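Long-range contacts in Glyco_hydro_cc domain-containing protein (Blastomyces gilchristii, PDB 6UB0), which hydrolyses curdlan, a beta-1,3-glucan, as an exo-beta-1,3-glucanase of glycoside hydrolase family 128, subgroup III: residues G6-N11 / Y27-R32; E87-A92 / Q124-V129; V172-F177 / A201-Y206. All coordinates share one frame; numbering follows the deposited sequence. Where two conformers were deposited one is given.

The three contacts sample different layers of one TIM-barrel-type catalytic domain. Interactions 1 and 3 are buried and both join parallel strands, but interaction 1 runs on into loops that line the glycan pocket, whereas interaction 3 closes a beta-alpha-beta unit that carries Glu176. These two meet directly: Tyr27 OH lies 2.8 Å from Thr175 O, and Trp29 NE1 lies 2.9 Å from Glu176 OE2, both probable hydrogen bonds. Interaction 2 lies farther out, partly buried and partly at the surface, where helices 86-96 and 119-130 pack alanines against a phenylalanine and a valine. Its centre is about 25 Å from that of interaction 1, and plain van der Waals packing replaces sugar, amide and carboxylate chemistry.

Interaction 1: residues G6-N11 / Y27-R32; sequences GLAYNN and YNWEPR. With BGC (beta-D-glucopyranose), chain B.
Tyr27 O is approached by two successive residues of segment 6-11: Tyr9 N donates a hydrogen bond to it over 2.9 Å, and Ala8 CA adds a longer CA-H...O contact. In return Tyr27 N donates to Leu7 O, 3.1 Å away, completing the parallel bridge between Ala8 and Tyr27. Beyond the bridge side chains take over. Asn28 CB sits over the centre of the Tyr9 ring, a CH-pi contact 3.8 Å from the centroid; with CG between backbone N and carbonyl carbon (chi1 63°), the amide lies alongside the ring, planes 37° apart. The Asn28 amide ties the loop together: OD1 accepts from Glu30 N in an Asx turn and also bonds Tyr42, while ND2 gives one bond to Arg32 O and another to a water that donates to Asn10 O. Alanine suits position 8 because the small Ala8 CB touches both Tyr27 CE1 (3.6 Å) and Trp29 CH2 (3.8 Å).

The indole of Trp29 is a platform. Glucose C5 stands 3.6 Å above one face, over its centre, and Tyr27 OH approaches the opposite face nearer the rim, itself bonded to Thr175 O. Beside the indole, 3.5 Å from Trp29 CE3, Asn10 ND2 donates to BGC O4 (3.0 Å), the amide plane turned 68° from the indole; a bent bond reaches Tyr9 O from above its carbonyl plane. Trp29 NE1 bonds Glu176. The chemistry implies divided labour in sugar binding: an aromatic face receives the apolar C-H side of the glucose, while an amide also bonded to the neighbouring backbone reads an oxygen.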
loop_
_atom_site.group_PDB
_atom_site.type_symbol
_atom_site.label_atom_id
_atom_site.label_comp_id
_atom_site.label_asym_id
_atom_site.label_seq_id
_atom_site.Cartn_x
_atom_site.Cartn_y
_atom_site.Cartn_z
ATOM N N GLY A 6 -7.897 4.344 1.782
ATOM C CA GLY A 6 -7.570 4.261 0.351
ATOM C C GLY A 6 -8.480 3.334 -0.448
ATOM O O GLY A 6 -9.016 2.358 0.132
ATOM N N LEU A 7 -8.489 3.544 -1.763
ATOM C CA LEU A 7 -9.231 2.705 -2.741
ATOM C C LEU A 7 -8.192 2.020 -3.635
ATOM O O LEU A 7 -7.695 2.652 -4.567
ATOM C CB LEU A 7 -10.193 3.609 -3.507
ATOM C CG LEU A 7 -11.361 4.162 -2.665
ATOM C CD1 LEU A 7 -12.150 5.157 -3.502
ATOM C CD2 LEU A 7 -12.259 3.050 -2.150
ATOM N N ALA A 8 -7.935 0.727 -3.383
ATOM C CA ALA A 8 -7.017 -0.137 -4.149
ATOM C C ALA A 8 -7.832 -0.840 -5.267
ATOM O O ALA A 8 -8.726 -1.596 -4.963
ATOM C CB ALA A 8 -6.404 -1.120 -3.195
ATOM N N TYR A 9 -7.588 -0.538 -6.542
ATOM C CA TYR A 9 -8.488 -1.006 -7.626
ATOM C C TYR A 9 -7.742 -1.508 -8.850
ATOM O O TYR A 9 -6.564 -1.271 -9.021
ATOM C CB TYR A 9 -9.355 0.140 -8.151
ATOM C CG TYR A 9 -8.644 1.260 -8.842
ATOM C CD1 TYR A 9 -7.993 2.276 -8.139
ATOM C CD2 TYR A 9 -8.555 1.304 -10.227
ATOM C CE1 TYR A 9 -7.398 3.335 -8.790
ATOM C CE2 TYR A 9 -7.935 2.346 -10.878
ATOM C CZ TYR A 9 -7.321 3.343 -10.165
ATOM O OH TYR A 9 -6.747 4.350 -10.862
ATOM N N ASN A 10 -8.467 -2.231 -9.677
ATOM C CA ASN A 10 -8.059 -2.552 -11.064
ATOM C C ASN A 10 -8.984 -1.806 -12.046
ATOM O O ASN A 10 -8.478 -1.075 -12.947
ATOM C CB ASN A 10 -8.043 -4.068 -11.263
ATOM C CG ASN A 10 -6.901 -4.804 -10.585
ATOM O OD1 ASN A 10 -6.944 -6.028 -10.521
ATOM N ND2 ASN A 10 -5.866 -4.115 -10.121
ATOM N N ASN A 11 -10.289 -1.896 -11.835
ATOM C CA ASN A 11 -11.319 -1.281 -12.716
ATOM C C ASN A 11 -11.658 0.121 -12.196
ATOM O O ASN A 11 -12.213 0.216 -11.104
ATOM C CB ASN A 11 -12.567 -2.161 -12.759
ATOM C CG ASN A 11 -13.632 -1.659 -13.705
ATOM O OD1 ASN A 11 -13.546 -0.537 -14.225
ATOM N ND2 ASN A 11 -14.664 -2.468 -13.898
ATOM N N TYR A 27 -4.895 3.632 -5.593
ATOM C CA TYR A 27 -3.776 3.089 -6.390
ATOM C C TYR A 27 -4.314 1.829 -7.028
ATOM O O TYR A 27 -5.351 1.355 -6.586
ATOM C CB TYR A 27 -2.512 2.952 -5.526
ATOM C CG TYR A 27 -2.329 1.645 -4.808
ATOM C CD1 TYR A 27 -3.129 1.331 -3.716
ATOM C CD2 TYR A 27 -1.374 0.713 -5.224
ATOM C CE1 TYR A 27 -2.982 0.106 -3.063
ATOM C CE2 TYR A 27 -1.170 -0.464 -4.530
ATOM C CZ TYR A 27 -1.992 -0.785 -3.465
ATOM O OH TYR A 27 -1.906 -1.996 -2.802
ATOM N N ASN A 28 -3.592 1.358 -8.010
ATOM C CA ASN A 28 -3.991 0.230 -8.851
ATOM C C ASN A 28 -2.806 -0.654 -9.203
ATOM O O ASN A 28 -2.906 -1.353 -10.228
ATOM C CB ASN A 28 -4.624 0.749 -10.133
ATOM C CG ASN A 28 -3.737 1.571 -11.036
ATOM O OD1 ASN A 28 -2.633 2.000 -10.683
ATOM N ND2 ASN A 28 -4.236 1.766 -12.234
ATOM N N TRP A 29 -1.767 -0.646 -8.374
ATOM C CA TRP A 29 -0.558 -1.487 -8.593
ATOM C C TRP A 29 0.085 -1.192 -9.943
ATOM O O TRP A 29 0.881 -2.055 -10.407
ATOM C CB TRP A 29 -0.954 -2.960 -8.537
ATOM C CG TRP A 29 -1.412 -3.470 -7.210
ATOM C CD1 TRP A 29 -0.615 -3.944 -6.222
ATOM C CD2 TRP A 29 -2.768 -3.565 -6.724
ATOM N NE1 TRP A 29 -1.367 -4.319 -5.151
ATOM C CE2 TRP A 29 -2.688 -4.106 -5.427
ATOM C CE3 TRP A 29 -4.018 -3.245 -7.247
ATOM C CZ2 TRP A 29 -3.796 -4.316 -4.613
ATOM C CZ3 TRP A 29 -5.135 -3.496 -6.456
ATOM C CH2 TRP A 29 -5.032 -4.066 -5.189
ATOM N N GLU A 30 -0.234 -0.054 -10.575
ATOM C CA GLU A 30 0.312 0.312 -11.886
ATOM C C GLU A 30 0.963 1.668 -11.721
ATOM O O GLU A 30 0.718 2.358 -10.725
ATOM C CB GLU A 30 -0.759 0.430 -12.972
ATOM C CG GLU A 30 -1.449 -0.866 -13.297
ATOM C CD GLU A 30 -0.498 -1.872 -13.892
ATOM O OE1 GLU A 30 0.519 -1.449 -14.511
ATOM O OE2 GLU A 30 -0.763 -3.074 -13.698
ATOM N N PRO A 31 1.771 2.080 -12.718
ATOM C CA PRO A 31 2.336 3.431 -12.728
ATOM C C PRO A 31 1.366 4.528 -13.239
ATOM O O PRO A 31 1.637 5.715 -13.004
ATOM C CB PRO A 31 3.561 3.207 -13.644
ATOM C CG PRO A 31 3.054 2.216 -14.683
ATOM C CD PRO A 31 2.247 1.246 -13.847
ATOM N N ARG A 32 0.318 4.168 -13.979
ATOM C CA ARG A 32 -0.625 5.147 -14.605
ATOM C C ARG A 32 -2.015 4.794 -14.098
ATOM O O ARG A 32 -2.226 3.651 -13.740
ATOM C CB ARG A 32 -0.605 5.088 -16.141
ATOM C CG ARG A 32 0.733 5.441 -16.769
ATOM C CD ARG A 32 0.761 6.773 -17.498
ATOM N NE ARG A 32 2.141 7.078 -17.898
ATOM C CZ ARG A 32 2.562 8.248 -18.381
ATOM N NH1 ARG A 32 1.718 9.253 -18.540
ATOM N NH2 ARG A 32 3.839 8.410 -18.693
HETATM C C2 BGC B . -0.917 -7.942 -8.519
HETATM C C3 BGC B . -1.425 -6.728 -9.240
HETATM C C4 BGC B . -2.935 -6.810 -9.202
HETATM C C5 BGC B . -3.426 -6.945 -7.745
HETATM C C6 BGC B . -4.920 -7.147 -7.453
HETATM C C1 BGC B . -1.478 -8.087 -7.131
HETATM O O2 BGC B . 0.500 -7.753 -8.433
HETATM O O3 BGC B . -0.848 -6.555 -10.570
HETATM O O4 BGC B . -3.341 -5.622 -9.881
HETATM O O5 BGC B . -2.911 -8.114 -7.099
HETATM O O6 BGC B . -5.380 -8.226 -8.314
HETATM O O HOH W 1 -6.288 0.393 -13.489
#

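Interaction 2: residues E87-A92 / Q124-V129; sequences EAAAAA and QGFLDV
Helices 86-96 and 119-130 follow successive strands of the TIM barrel and pack side by side on its outside, Phe126 and Val129 of one against Glu87, Ala89 and Ala90 of the other. The axes of the two short segments approach to 8.3 Å and cross at -50°. Such closeness is possible because the first helix offers alanines, whose single methyl groups keep its surface low, so that the larger side chains of the second can reach its backbone.

The aromatic part of the contact belongs to Phe126. With CG anti to the backbone N (chi1 169°), the ring is carried to the first helix and meets it edge-on at the peptide joining Ala89 and Ala90: Ala89 C lies at the edge in the ring plane, and Ala90 N is 3.6 Å from Phe126 CE1. Ala89 CB adds an oblique contact, 3.5 Å from Phe126 CD1. Trp122, one turn earlier in the same helix, meets the Phe126 ring with nearly parallel planes and also touches Ala89, so the two aromatics share one alanine.

The aliphatic part is carried by Val129, three residues beyond Phe126, at the more exposed margin of the contact. A branched, compact side chain suits a place where one methyl must meet both a backbone CA and a neighbouring methyl of the facing helix. Val129 CG1 lies 3.6 Å from Glu87 CA and presses on Ala90 CB at 3.3 Å, closer than ordinary van der Waals contact.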
loop_
_atom_site.group_PDB
_atom_site.type_symbol
_atom_site.label_atom_id
_atom_site.label_comp_id
_atom_site.label_asym_id
_atom_site.label_seq_id
_atom_site.Cartn_x
_atom_site.Cartn_y
_atom_site.Cartn_z
ATOM N N GLU A 87 19.102 -6.723 -2.141
ATOM C CA GLU A 87 20.243 -6.014 -2.788
ATOM C C GLU A 87 19.771 -5.410 -4.116
ATOM O O GLU A 87 20.122 -4.254 -4.394
ATOM C CB GLU A 87 21.463 -6.896 -3.117
ATOM C CG GLU A 87 21.897 -7.905 -2.070
ATOM C CD GLU A 87 22.764 -8.985 -2.691
ATOM O OE1 GLU A 87 22.224 -10.039 -3.001
ATOM O OE2 GLU A 87 23.952 -8.728 -2.948
ATOM N N ALA A 88 19.039 -6.151 -4.956
ATOM C CA ALA A 88 18.662 -5.555 -6.260
ATOM C C ALA A 88 17.585 -4.479 -6.038
ATOM O O ALA A 88 17.473 -3.545 -6.856
ATOM C CB ALA A 88 18.199 -6.572 -7.220
ATOM N N ALA A 89 16.748 -4.662 -5.016
ATOM C CA ALA A 89 15.718 -3.644 -4.698
ATOM C C ALA A 89 16.409 -2.340 -4.299
ATOM O O ALA A 89 15.933 -1.256 -4.736
ATOM C CB ALA A 89 14.795 -4.127 -3.622
ATOM N N ALA A 90 17.450 -2.431 -3.467
ATOM C CA ALA A 90 18.191 -1.260 -2.927
ATOM C C ALA A 90 18.752 -0.457 -4.102
ATOM O O ALA A 90 18.546 0.776 -4.180
ATOM C CB ALA A 90 19.276 -1.707 -1.993
ATOM N N ALA A 91 19.399 -1.177 -5.012
ATOM C CA ALA A 91 20.014 -0.654 -6.242
ATOM C C ALA A 91 18.942 0.050 -7.055
ATOM O O ALA A 91 19.145 1.220 -7.413
ATOM C CB ALA A 91 20.659 -1.782 -7.021
ATOM N N ALA A 92 17.851 -0.644 -7.355
ATOM C CA ALA A 92 16.822 -0.125 -8.277
ATOM C C ALA A 92 16.042 0.992 -7.576
ATOM O O ALA A 92 15.493 1.851 -8.287
ATOM C CB ALA A 92 15.938 -1.247 -8.731
ATOM N N GLN A 124 14.081 -5.605 6.302
ATOM C CA GLN A 124 15.307 -5.228 7.055
ATOM C C GLN A 124 16.562 -5.419 6.173
ATOM O O GLN A 124 17.444 -4.522 6.157
ATOM C CB GLN A 124 15.402 -5.953 8.378
ATOM C CG GLN A 124 16.501 -5.318 9.210
ATOM C CD GLN A 124 16.562 -5.873 10.598
ATOM O OE1 GLN A 124 15.685 -5.638 11.421
ATOM N NE2 GLN A 124 17.648 -6.567 10.875
ATOM N N GLY A 125 16.589 -6.497 5.387
ATOM C CA GLY A 125 17.643 -6.794 4.392
ATOM C C GLY A 125 17.729 -5.697 3.352
ATOM O O GLY A 125 18.829 -5.189 3.040
ATOM N N PHE A 126 16.590 -5.304 2.824
ATOM C CA PHE A 126 16.501 -4.116 1.968
ATOM C C PHE A 126 16.948 -2.852 2.730
ATOM O O PHE A 126 17.723 -2.045 2.158
ATOM C CB PHE A 126 15.066 -3.992 1.467
ATOM C CG PHE A 126 14.785 -2.685 0.797
ATOM C CD1 PHE A 126 15.171 -2.492 -0.512
ATOM C CD2 PHE A 126 14.132 -1.661 1.466
ATOM C CE1 PHE A 126 14.920 -1.297 -1.160
ATOM C CE2 PHE A 126 13.866 -0.476 0.820
ATOM C CZ PHE A 126 14.243 -0.294 -0.491
ATOM N N LEU A 127 16.475 -2.634 3.958
ATOM C CA LEU A 127 16.858 -1.409 4.699
ATOM C C LEU A 127 18.371 -1.447 5.012
ATOM O O LEU A 127 19.038 -0.392 4.932
ATOM C CB LEU A 127 15.993 -1.350 5.950
ATOM C CG LEU A 127 14.521 -1.050 5.671
ATOM C CD1 LEU A 127 13.730 -0.976 6.963
ATOM C CD2 LEU A 127 14.371 0.226 4.884
ATOM N N ASP A 128 18.900 -2.608 5.369
ATOM C CA ASP A 128 20.364 -2.770 5.579
ATOM C C ASP A 128 21.064 -2.402 4.277
ATOM O O ASP A 128 21.923 -1.501 4.310
ATOM C CB ASP A 128 20.713 -4.166 6.080
ATOM C CG ASP A 128 20.396 -4.315 7.552
ATOM O OD1 ASP A 128 20.358 -3.272 8.251
ATOM O OD2 ASP A 128 20.199 -5.454 7.981
ATOM N N VAL A 129 20.719 -3.074 3.187
ATOM C CA VAL A 129 21.427 -2.901 1.886
ATOM C C VAL A 129 21.294 -1.443 1.467
ATOM O O VAL A 129 22.210 -0.907 0.819
ATOM C CB VAL A 129 20.946 -3.849 0.771
ATOM C CG1 VAL A 129 21.615 -3.490 -0.542
ATOM C CG2 VAL A 129 21.216 -5.306 1.085
#

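Interaction 3: residues V172-F177 / A201-Y206; sequences VWVTEF and AGVERY. With GLC (alpha-D-glucopyranose), chain C.
Three backbone hydrogen bonds join Val172 and Val174 to segment 201-206. Val172 N donates to Gly202 O (3.0 Å), Glu204 N donates back to Val172 O, and Val174 N donates to Arg205 O (3.1 Å). The pairing of Val172 with Val203 followed by Val174 with Tyr206 shows one extra residue on the second strand, which turns a corner at Glu204. One cost is that Arg205 N is buried without a partner. The ladder belongs to the right-handed type of beta-alpha-beta crossover usual in TIM barrels, with helix 183-199 as its link.

Two charged side chains, Glu204 and Arg205, gather round Trp173. Trp173 NE1 donates to Glu204 OE2 over 3.0 Å in an almost straight bond (170°), lying in the indole plane and using the carboxylate's anti lone pair; the same oxygen forms a salt bridge with Arg105. Arg205 runs alongside the ring in extended form. Its CB makes a CH-pi contact over the face of the Trp173 five-membered ring, 3.7 Å from the centroid, and Arg205 CD lies 3.7 Å from Trp173 CZ2. The guanidinium, tilted 54° from the indole, goes on to a salt bridge with Glu41. A long chain with aliphatic methylenes suits this aromatic face.

On the side of Val172 and Val174 the contact is apolar. Val174 CB meets Tyr206 CB, and Phe177 CE2 lies 3.5 Å from Tyr206 CD1, the rings oblique and packed against helix 183-199.

Glu176 extends into the glycan pocket. Its OE2 accepts from GLC O2 (2.7 Å) and Trp29 NE1; OE1 is met by His144 NE2 and, at a doubtfully short 2.4 Å, by GLC O1. The strand pair is thus apolar on the Val174-Tyr206 face and, on the Trp173 face, bears charges partnered outside the pair, while Glu176 of the same strand reaches the sugar.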
loop_
_atom_site.group_PDB
_atom_site.type_symbol
_atom_site.label_atom_id
_atom_site.label_comp_id
_atom_site.label_asym_id
_atom_site.label_seq_id
_atom_site.Cartn_x
_atom_site.Cartn_y
_atom_site.Cartn_z
ATOM N N VAL A 172 4.210 4.114 8.235
ATOM C CA VAL A 172 3.942 3.052 7.225
ATOM C C VAL A 172 2.607 3.317 6.524
ATOM O O VAL A 172 1.635 3.726 7.192
ATOM C CB VAL A 172 3.987 1.605 7.778
ATOM C CG1 VAL A 172 5.137 1.388 8.770
ATOM C CG2 VAL A 172 2.686 1.126 8.404
ATOM N N TRP A 173 2.518 2.903 5.261
ATOM C CA TRP A 173 1.179 2.606 4.671
ATOM C C TRP A 173 0.940 1.081 4.667
ATOM O O TRP A 173 1.760 0.344 4.125
ATOM C CB TRP A 173 1.025 3.140 3.256
ATOM C CG TRP A 173 1.234 4.614 3.110
ATOM C CD1 TRP A 173 1.788 5.491 3.997
ATOM C CD2 TRP A 173 1.008 5.347 1.905
ATOM N NE1 TRP A 173 1.837 6.745 3.446
ATOM C CE2 TRP A 173 1.395 6.676 2.153
ATOM C CE3 TRP A 173 0.467 5.001 0.656
ATOM C CZ2 TRP A 173 1.252 7.670 1.185
ATOM C CZ3 TRP A 173 0.380 5.973 -0.323
ATOM C CH2 TRP A 173 0.767 7.297 -0.055
ATOM N N VAL A 174 -0.222 0.669 5.127
ATOM C CA VAL A 174 -0.711 -0.728 4.952
ATOM C C VAL A 174 -1.486 -0.761 3.641
ATOM O O VAL A 174 -2.723 -0.436 3.618
ATOM C CB VAL A 174 -1.577 -1.249 6.114
ATOM C CG1 VAL A 174 -1.820 -2.731 5.940
ATOM C CG2 VAL A 174 -0.994 -0.976 7.500
ATOM N N THR A 175 -0.789 -0.982 2.567
ATOM C CA THR A 175 -1.364 -0.782 1.203
ATOM C C THR A 175 -2.242 -1.969 0.815
ATOM O O THR A 175 -2.910 -1.875 -0.189
ATOM C CB THR A 175 -0.291 -0.450 0.162
ATOM O OG1 THR A 175 0.756 -1.404 0.183
ATOM C CG2 THR A 175 0.407 0.879 0.414
ATOM N N GLU A 176 -2.172 -3.081 1.567
ATOM C CA GLU A 176 -3.097 -4.220 1.408
ATOM C C GLU A 176 -3.366 -4.801 2.797
ATOM O O GLU A 176 -2.419 -5.195 3.452
ATOM C CB GLU A 176 -2.537 -5.377 0.599
ATOM C CG GLU A 176 -2.349 -5.141 -0.880
ATOM C CD GLU A 176 -1.797 -6.305 -1.670
ATOM O OE1 GLU A 176 -1.707 -7.416 -1.110
ATOM O OE2 GLU A 176 -1.383 -6.094 -2.818
ATOM N N PHE A 177 -4.631 -4.945 3.176
ATOM C CA PHE A 177 -4.980 -5.938 4.225
ATOM C C PHE A 177 -6.304 -6.615 3.893
ATOM O O PHE A 177 -7.191 -5.977 3.334
ATOM C CB PHE A 177 -4.945 -5.234 5.571
ATOM C CG PHE A 177 -5.979 -4.154 5.704
ATOM C CD1 PHE A 177 -7.250 -4.451 6.176
ATOM C CD2 PHE A 177 -5.689 -2.846 5.359
ATOM C CE1 PHE A 177 -8.212 -3.454 6.267
ATOM C CE2 PHE A 177 -6.638 -1.861 5.504
ATOM C CZ PHE A 177 -7.890 -2.166 5.995
ATOM N N ALA A 201 -1.204 6.311 14.909
ATOM C CA ALA A 201 -0.353 7.358 14.297
ATOM C C ALA A 201 0.888 6.769 13.602
ATOM O O ALA A 201 1.590 7.522 12.902
ATOM C CB ALA A 201 0.057 8.312 15.379
ATOM N N GLY A 202 1.190 5.484 13.802
ATOM C CA GLY A 202 2.245 4.786 13.033
ATOM C C GLY A 202 1.776 4.485 11.613
ATOM O O GLY A 202 2.657 4.184 10.747
ATOM N N VAL A 203 0.454 4.538 11.388
ATOM C CA VAL A 203 -0.195 4.231 10.064
ATOM C C VAL A 203 -0.714 5.521 9.422
ATOM O O VAL A 203 -1.782 6.005 9.865
ATOM C CB VAL A 203 -1.323 3.200 10.224
ATOM C CG1 VAL A 203 -2.083 2.990 8.923
ATOM C CG2 VAL A 203 -0.776 1.889 10.750
ATOM N N GLU A 204 0.018 6.050 8.430
ATOM C CA GLU A 204 -0.298 7.300 7.676
ATOM C C GLU A 204 -1.489 7.049 6.753
ATOM O O GLU A 204 -2.333 7.952 6.649
ATOM C CB GLU A 204 0.892 7.789 6.822
ATOM C CG GLU A 204 0.632 9.048 5.985
ATOM C CD GLU A 204 1.831 9.866 5.496
ATOM O OE1 GLU A 204 2.026 11.037 5.963
ATOM O OE2 GLU A 204 2.560 9.390 4.624
ATOM N N ARG A 205 -1.490 5.915 6.044
ATOM C CA ARG A 205 -2.522 5.555 5.032
ATOM C C ARG A 205 -2.711 4.044 4.958
ATOM O O ARG A 205 -1.767 3.293 5.326
ATOM C CB ARG A 205 -2.180 6.117 3.655
ATOM C CG ARG A 205 -2.467 7.608 3.498
ATOM C CD ARG A 205 -2.348 8.036 2.051
ATOM N NE ARG A 205 -2.881 9.353 1.770
ATOM C CZ ARG A 205 -2.756 10.011 0.618
ATOM N NH1 ARG A 205 -2.095 9.467 -0.391
ATOM N NH2 ARG A 205 -3.325 11.204 0.478
ATOM N N TYR A 206 -3.921 3.597 4.573
ATOM C CA TYR A 206 -4.175 2.138 4.389
ATOM C C TYR A 206 -5.227 1.908 3.299
ATOM O O TYR A 206 -5.984 2.858 3.004
ATOM C CB TYR A 206 -4.524 1.459 5.715
ATOM C CG TYR A 206 -5.796 1.979 6.328
ATOM C CD1 TYR A 206 -7.030 1.573 5.855
ATOM C CD2 TYR A 206 -5.761 2.955 7.318
ATOM C CE1 TYR A 206 -8.200 2.094 6.371
ATOM C CE2 TYR A 206 -6.929 3.467 7.863
ATOM C CZ TYR A 206 -8.149 3.077 7.340
ATOM O OH TYR A 206 -9.293 3.605 7.845
HETATM C C1 GLC C . -0.959 -9.973 -2.848
HETATM C C2 GLC C . -0.466 -9.414 -4.191
HETATM C C3 GLC C . -1.485 -9.675 -5.302
HETATM C C4 GLC C . -1.876 -11.177 -5.299
HETATM C C5 GLC C . -2.252 -11.661 -3.924
HETATM C C6 GLC C . -2.639 -13.151 -3.820
HETATM O O1 GLC C . -2.213 -9.422 -2.420
HETATM O O2 GLC C . -0.171 -7.997 -4.231
HETATM O O3 GLC C . -0.931 -9.253 -6.548
HETATM O O4 GLC C . -3.022 -11.333 -6.067
HETATM O O5 GLC C . -1.145 -11.397 -3.061
HETATM O O6 GLC C . -1.853 -13.806 -4.773
#